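Long-range contact in acyl-CoA dehydrogenase (Slackia heliotrinireducens, PDB 4RM7), which belongs to the acyl-CoA dehydrogenase family, whose members join a helical N-terminal domain, a beta-sheet middle domain and a helical C-terminal domain: residues A[32-41]-A[206-214]. Numbering follows the deposited sequence.
Sequences ISKWRKDQGL and GQSMLPFAT
Arg36 N donates to Ile32 O at 2.8 Å, and the methyl CE of selenomethionine Met209 lies against this helical bond, 3.7 Å from Arg36 N and close to Ile32 O as well. No hydrogen bond joins the two segments, so their contact rests on van der Waals packing, with Met209 contributing the most buried surface. Its chain runs extended through chi2 (-176°) and then bends at chi3 (-127°), which carries CE to 3.5 Å from Arg36 CG. SE meets Leu41 CD2 at 3.7 Å, the two side chains crossing at nearly a right angle, while Ile32 CG2 and Trp35 CB also approach CE. A Schellman motif ends helix 29-38: Gly40 N bonds to Trp35 O (3.2 Å), Gln39 is the C-prime residue, with phi at 52°, and a weak bond from Gln39 N to Arg36 O is the second element. Met209 CG packs 3.6 Å from Trp35 O. This helix end of the N-terminal domain thus receives the 207-210 type I beta turn, which leads into strand 212-221 of the middle domain. Ser208 CB approaches Arg36 O. Extended beyond CG, the Gln39 chain reaches across the turn and crosses Pro211 obliquely: CB meets Ser208 O within the turn at 3.4 Å, and OE1 meets Pro211 CB just after it at 3.9 Å. Arg36 also packs on Ser354 and Asp358 of helix 351-362.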
loop_
_atom_site.group_PDB
_atom_site.type_symbol
_atom_site.label_atom_id
_atom_site.label_comp_id
_atom_site.label_asym_id
_atom_site.label_seq_id
_atom_site.Cartn_x
_atom_site.Cartn_y
_atom_site.Cartn_z
ATOM N N ILE A 32 17.232 18.705 -24.132
ATOM C CA ILE A 32 15.898 18.418 -23.600
ATOM C C ILE A 32 15.415 19.538 -22.706
ATOM O O ILE A 32 14.264 19.955 -22.788
ATOM C CB ILE A 32 15.851 17.084 -22.833
ATOM C CG1 ILE A 32 15.559 15.958 -23.809
ATOM C CG2 ILE A 32 14.734 17.075 -21.798
ATOM C CD1 ILE A 32 16.355 14.776 -23.497
ATOM N N SER A 33 16.312 20.057 -21.882
ATOM C CA SER A 33 15.965 21.178 -21.022
ATOM C C SER A 33 15.429 22.358 -21.823
ATOM O O SER A 33 14.436 22.979 -21.446
ATOM C CB SER A 33 17.165 21.611 -20.203
ATOM O OG SER A 33 16.762 22.569 -19.256
ATOM N N LYS A 34 16.073 22.655 -22.941
ATOM C CA LYS A 34 15.634 23.765 -23.767
ATOM C C LYS A 34 14.314 23.441 -24.432
ATOM O O LYS A 34 13.454 24.303 -24.553
ATOM C CB LYS A 34 16.691 24.117 -24.825
ATOM C CG LYS A 34 16.178 25.023 -25.957
ATOM C CD LYS A 34 17.284 25.374 -26.945
ATOM C CE LYS A 34 16.729 26.116 -28.146
ATOM N NZ LYS A 34 16.141 27.443 -27.757
ATOM N N TRP A 35 14.151 22.196 -24.870
ATOM C CA TRP A 35 12.965 21.836 -25.643
ATOM C C TRP A 35 11.741 21.775 -24.734
ATOM O O TRP A 35 10.632 22.079 -25.168
ATOM C CB TRP A 35 13.185 20.509 -26.383
ATOM C CG TRP A 35 14.284 20.619 -27.392
ATOM C CD1 TRP A 35 14.736 21.767 -27.972
ATOM C CD2 TRP A 35 15.094 19.557 -27.921
ATOM N NE1 TRP A 35 15.763 21.486 -28.835
ATOM C CE2 TRP A 35 16.009 20.140 -28.821
ATOM C CE3 TRP A 35 15.135 18.174 -27.721
ATOM C CZ2 TRP A 35 16.953 19.392 -29.519
ATOM C CZ3 TRP A 35 16.070 17.427 -28.424
ATOM C CH2 TRP A 35 16.966 18.040 -29.310
ATOM N N ARG A 36 11.957 21.395 -23.475
ATOM C CA ARG A 36 10.919 21.478 -22.449
ATOM C C ARG A 36 10.451 22.924 -22.331
ATOM O O ARG A 36 9.260 23.198 -22.226
ATOM C CB ARG A 36 11.432 20.972 -21.093
ATOM C CG ARG A 36 11.053 19.537 -20.775
ATOM C CD ARG A 36 11.262 19.204 -19.302
ATOM N NE ARG A 36 12.410 18.320 -19.078
ATOM C CZ ARG A 36 12.321 17.012 -18.822
ATOM N NH1 ARG A 36 11.129 16.420 -18.756
ATOM N NH2 ARG A 36 13.426 16.288 -18.632
ATOM N N LYS A 37 11.409 23.843 -22.374
ATOM C CA LYS A 37 11.145 25.271 -22.280
ATOM C C LYS A 37 10.424 25.802 -23.523
ATOM O O LYS A 37 9.583 26.691 -23.421
ATOM C CB LYS A 37 12.465 26.014 -22.054
ATOM C CG LYS A 37 12.400 27.533 -22.125
ATOM C CD LYS A 37 12.984 28.077 -23.433
ATOM C CE LYS A 37 14.470 27.759 -23.588
ATOM N NZ LYS A 37 15.032 28.346 -24.847
ATOM N N ASP A 38 10.746 25.258 -24.694
ATOM C CA ASP A 38 10.120 25.709 -25.938
ATOM C C ASP A 38 8.810 24.962 -26.191
ATOM O O ASP A 38 8.067 25.289 -27.123
ATOM C CB ASP A 38 11.058 25.513 -27.134
ATOM C CG ASP A 38 12.332 26.340 -27.035
ATOM O OD1 ASP A 38 13.401 25.819 -27.422
ATOM O OD2 ASP A 38 12.269 27.509 -26.591
ATOM N N GLN A 39 8.542 23.958 -25.357
ATOM C CA GLN A 39 7.361 23.109 -25.496
ATOM C C GLN A 39 7.257 22.566 -26.912
ATOM O O GLN A 39 6.236 22.727 -27.580
ATOM C CB GLN A 39 6.092 23.878 -25.129
ATOM C CG GLN A 39 6.146 24.488 -23.743
ATOM C CD GLN A 39 4.958 25.372 -23.451
ATOM O OE1 GLN A 39 3.894 25.213 -24.046
ATOM N NE2 GLN A 39 5.132 26.315 -22.531
ATOM N N GLY A 40 8.330 21.937 -27.371
ATOM C CA GLY A 40 8.360 21.398 -28.713
ATOM C C GLY A 40 9.762 21.115 -29.208
ATOM O O GLY A 40 10.744 21.693 -28.724
ATOM N N LEU A 41 9.845 20.228 -30.195
ATOM C CA LEU A 41 11.122 19.797 -30.742
ATOM C C LEU A 41 11.429 20.516 -32.057
ATOM O O LEU A 41 10.510 20.872 -32.810
ATOM C CB LEU A 41 11.120 18.281 -30.944
ATOM C CG LEU A 41 10.828 17.389 -29.741
ATOM C CD1 LEU A 41 10.810 15.936 -30.176
ATOM C CD2 LEU A 41 11.859 17.597 -28.652
ATOM N N GLY A 206 3.097 18.915 -15.738
ATOM C CA GLY A 206 4.060 18.052 -16.393
ATOM C C GLY A 206 3.743 17.874 -17.862
ATOM O O GLY A 206 2.734 18.394 -18.344
ATOM N N GLN A 207 4.606 17.143 -18.567
ATOM C CA GLN A 207 4.459 16.876 -20.003
ATOM C C GLN A 207 4.434 18.154 -20.816
ATOM O O GLN A 207 3.556 18.338 -21.651
ATOM C CB GLN A 207 3.193 16.060 -20.276
ATOM C CG GLN A 207 3.188 14.738 -19.536
ATOM C CD GLN A 207 1.890 14.000 -19.681
ATOM O OE1 GLN A 207 0.999 14.428 -20.424
ATOM N NE2 GLN A 207 1.765 12.882 -18.974
ATOM N N SER A 208 5.415 19.014 -20.560
ATOM C CA SER A 208 5.533 20.339 -21.165
ATOM C C SER A 208 5.527 20.339 -22.697
ATOM O O SER A 208 5.015 21.267 -23.317
ATOM C CB SER A 208 6.809 21.008 -20.661
ATOM O OG SER A 208 6.733 21.250 -19.260
HETATM N N MSE A 209 6.025 19.278 -23.300
HETATM C CA MSE A 209 6.201 19.236 -24.731
HETATM C C MSE A 209 4.959 18.781 -25.418
HETATM O O MSE A 209 4.944 18.603 -26.643
HETATM C CB MSE A 209 7.337 18.302 -25.063
HETATM C CG MSE A 209 8.636 19.042 -24.859
HETATM SE SE MSE A 209 10.024 17.814 -25.443
HETATM C CE MSE A 209 11.161 17.819 -23.857
ATOM N N LEU A 210 3.906 18.574 -24.661
ATOM C CA LEU A 210 2.667 18.149 -25.256
ATOM C C LEU A 210 1.604 19.126 -24.776
ATOM O O LEU A 210 0.709 18.777 -24.014
ATOM C CB LEU A 210 2.365 16.730 -24.794
ATOM C CG LEU A 210 1.446 15.834 -25.616
ATOM C CD1 LEU A 210 1.967 15.648 -27.027
ATOM C CD2 LEU A 210 1.261 14.493 -24.929
ATOM N N PRO A 211 1.705 20.375 -25.209
ATOM C CA PRO A 211 0.759 21.402 -24.772
ATOM C C PRO A 211 -0.630 21.153 -25.292
ATOM O O PRO A 211 -0.791 20.949 -26.478
ATOM C CB PRO A 211 1.293 22.659 -25.440
ATOM C CG PRO A 211 1.977 22.163 -26.643
ATOM C CD PRO A 211 2.645 20.902 -26.204
ATOM N N PHE A 212 -1.614 21.201 -24.405
ATOM C CA PHE A 212 -3.012 20.953 -24.708
ATOM C C PHE A 212 -3.844 22.229 -24.661
ATOM O O PHE A 212 -3.411 23.213 -24.121
ATOM C CB PHE A 212 -3.594 20.021 -23.656
ATOM C CG PHE A 212 -3.087 18.623 -23.722
ATOM C CD1 PHE A 212 -3.095 17.827 -22.596
ATOM C CD2 PHE A 212 -2.621 18.088 -24.906
ATOM C CE1 PHE A 212 -2.623 16.525 -22.650
ATOM C CE2 PHE A 212 -2.160 16.787 -24.973
ATOM C CZ PHE A 212 -2.156 16.009 -23.841
ATOM N N ALA A 213 -5.058 22.195 -25.200
ATOM C CA ALA A 213 -5.970 23.326 -25.089
ATOM C C ALA A 213 -7.394 22.840 -25.011
ATOM O O ALA A 213 -7.705 21.742 -25.471
ATOM C CB ALA A 213 -5.818 24.272 -26.275
ATOM N N THR A 214 -8.246 23.666 -24.411
ATOM C CA THR A 214 -9.687 23.539 -24.558
ATOM C C THR A 214 -10.078 24.335 -25.794
ATOM O O THR A 214 -9.651 25.481 -25.963
ATOM C CB THR A 214 -10.451 24.062 -23.320
ATOM O OG1 THR A 214 -10.052 23.334 -22.153
ATOM C CG2 THR A 214 -11.946 23.915 -23.508
#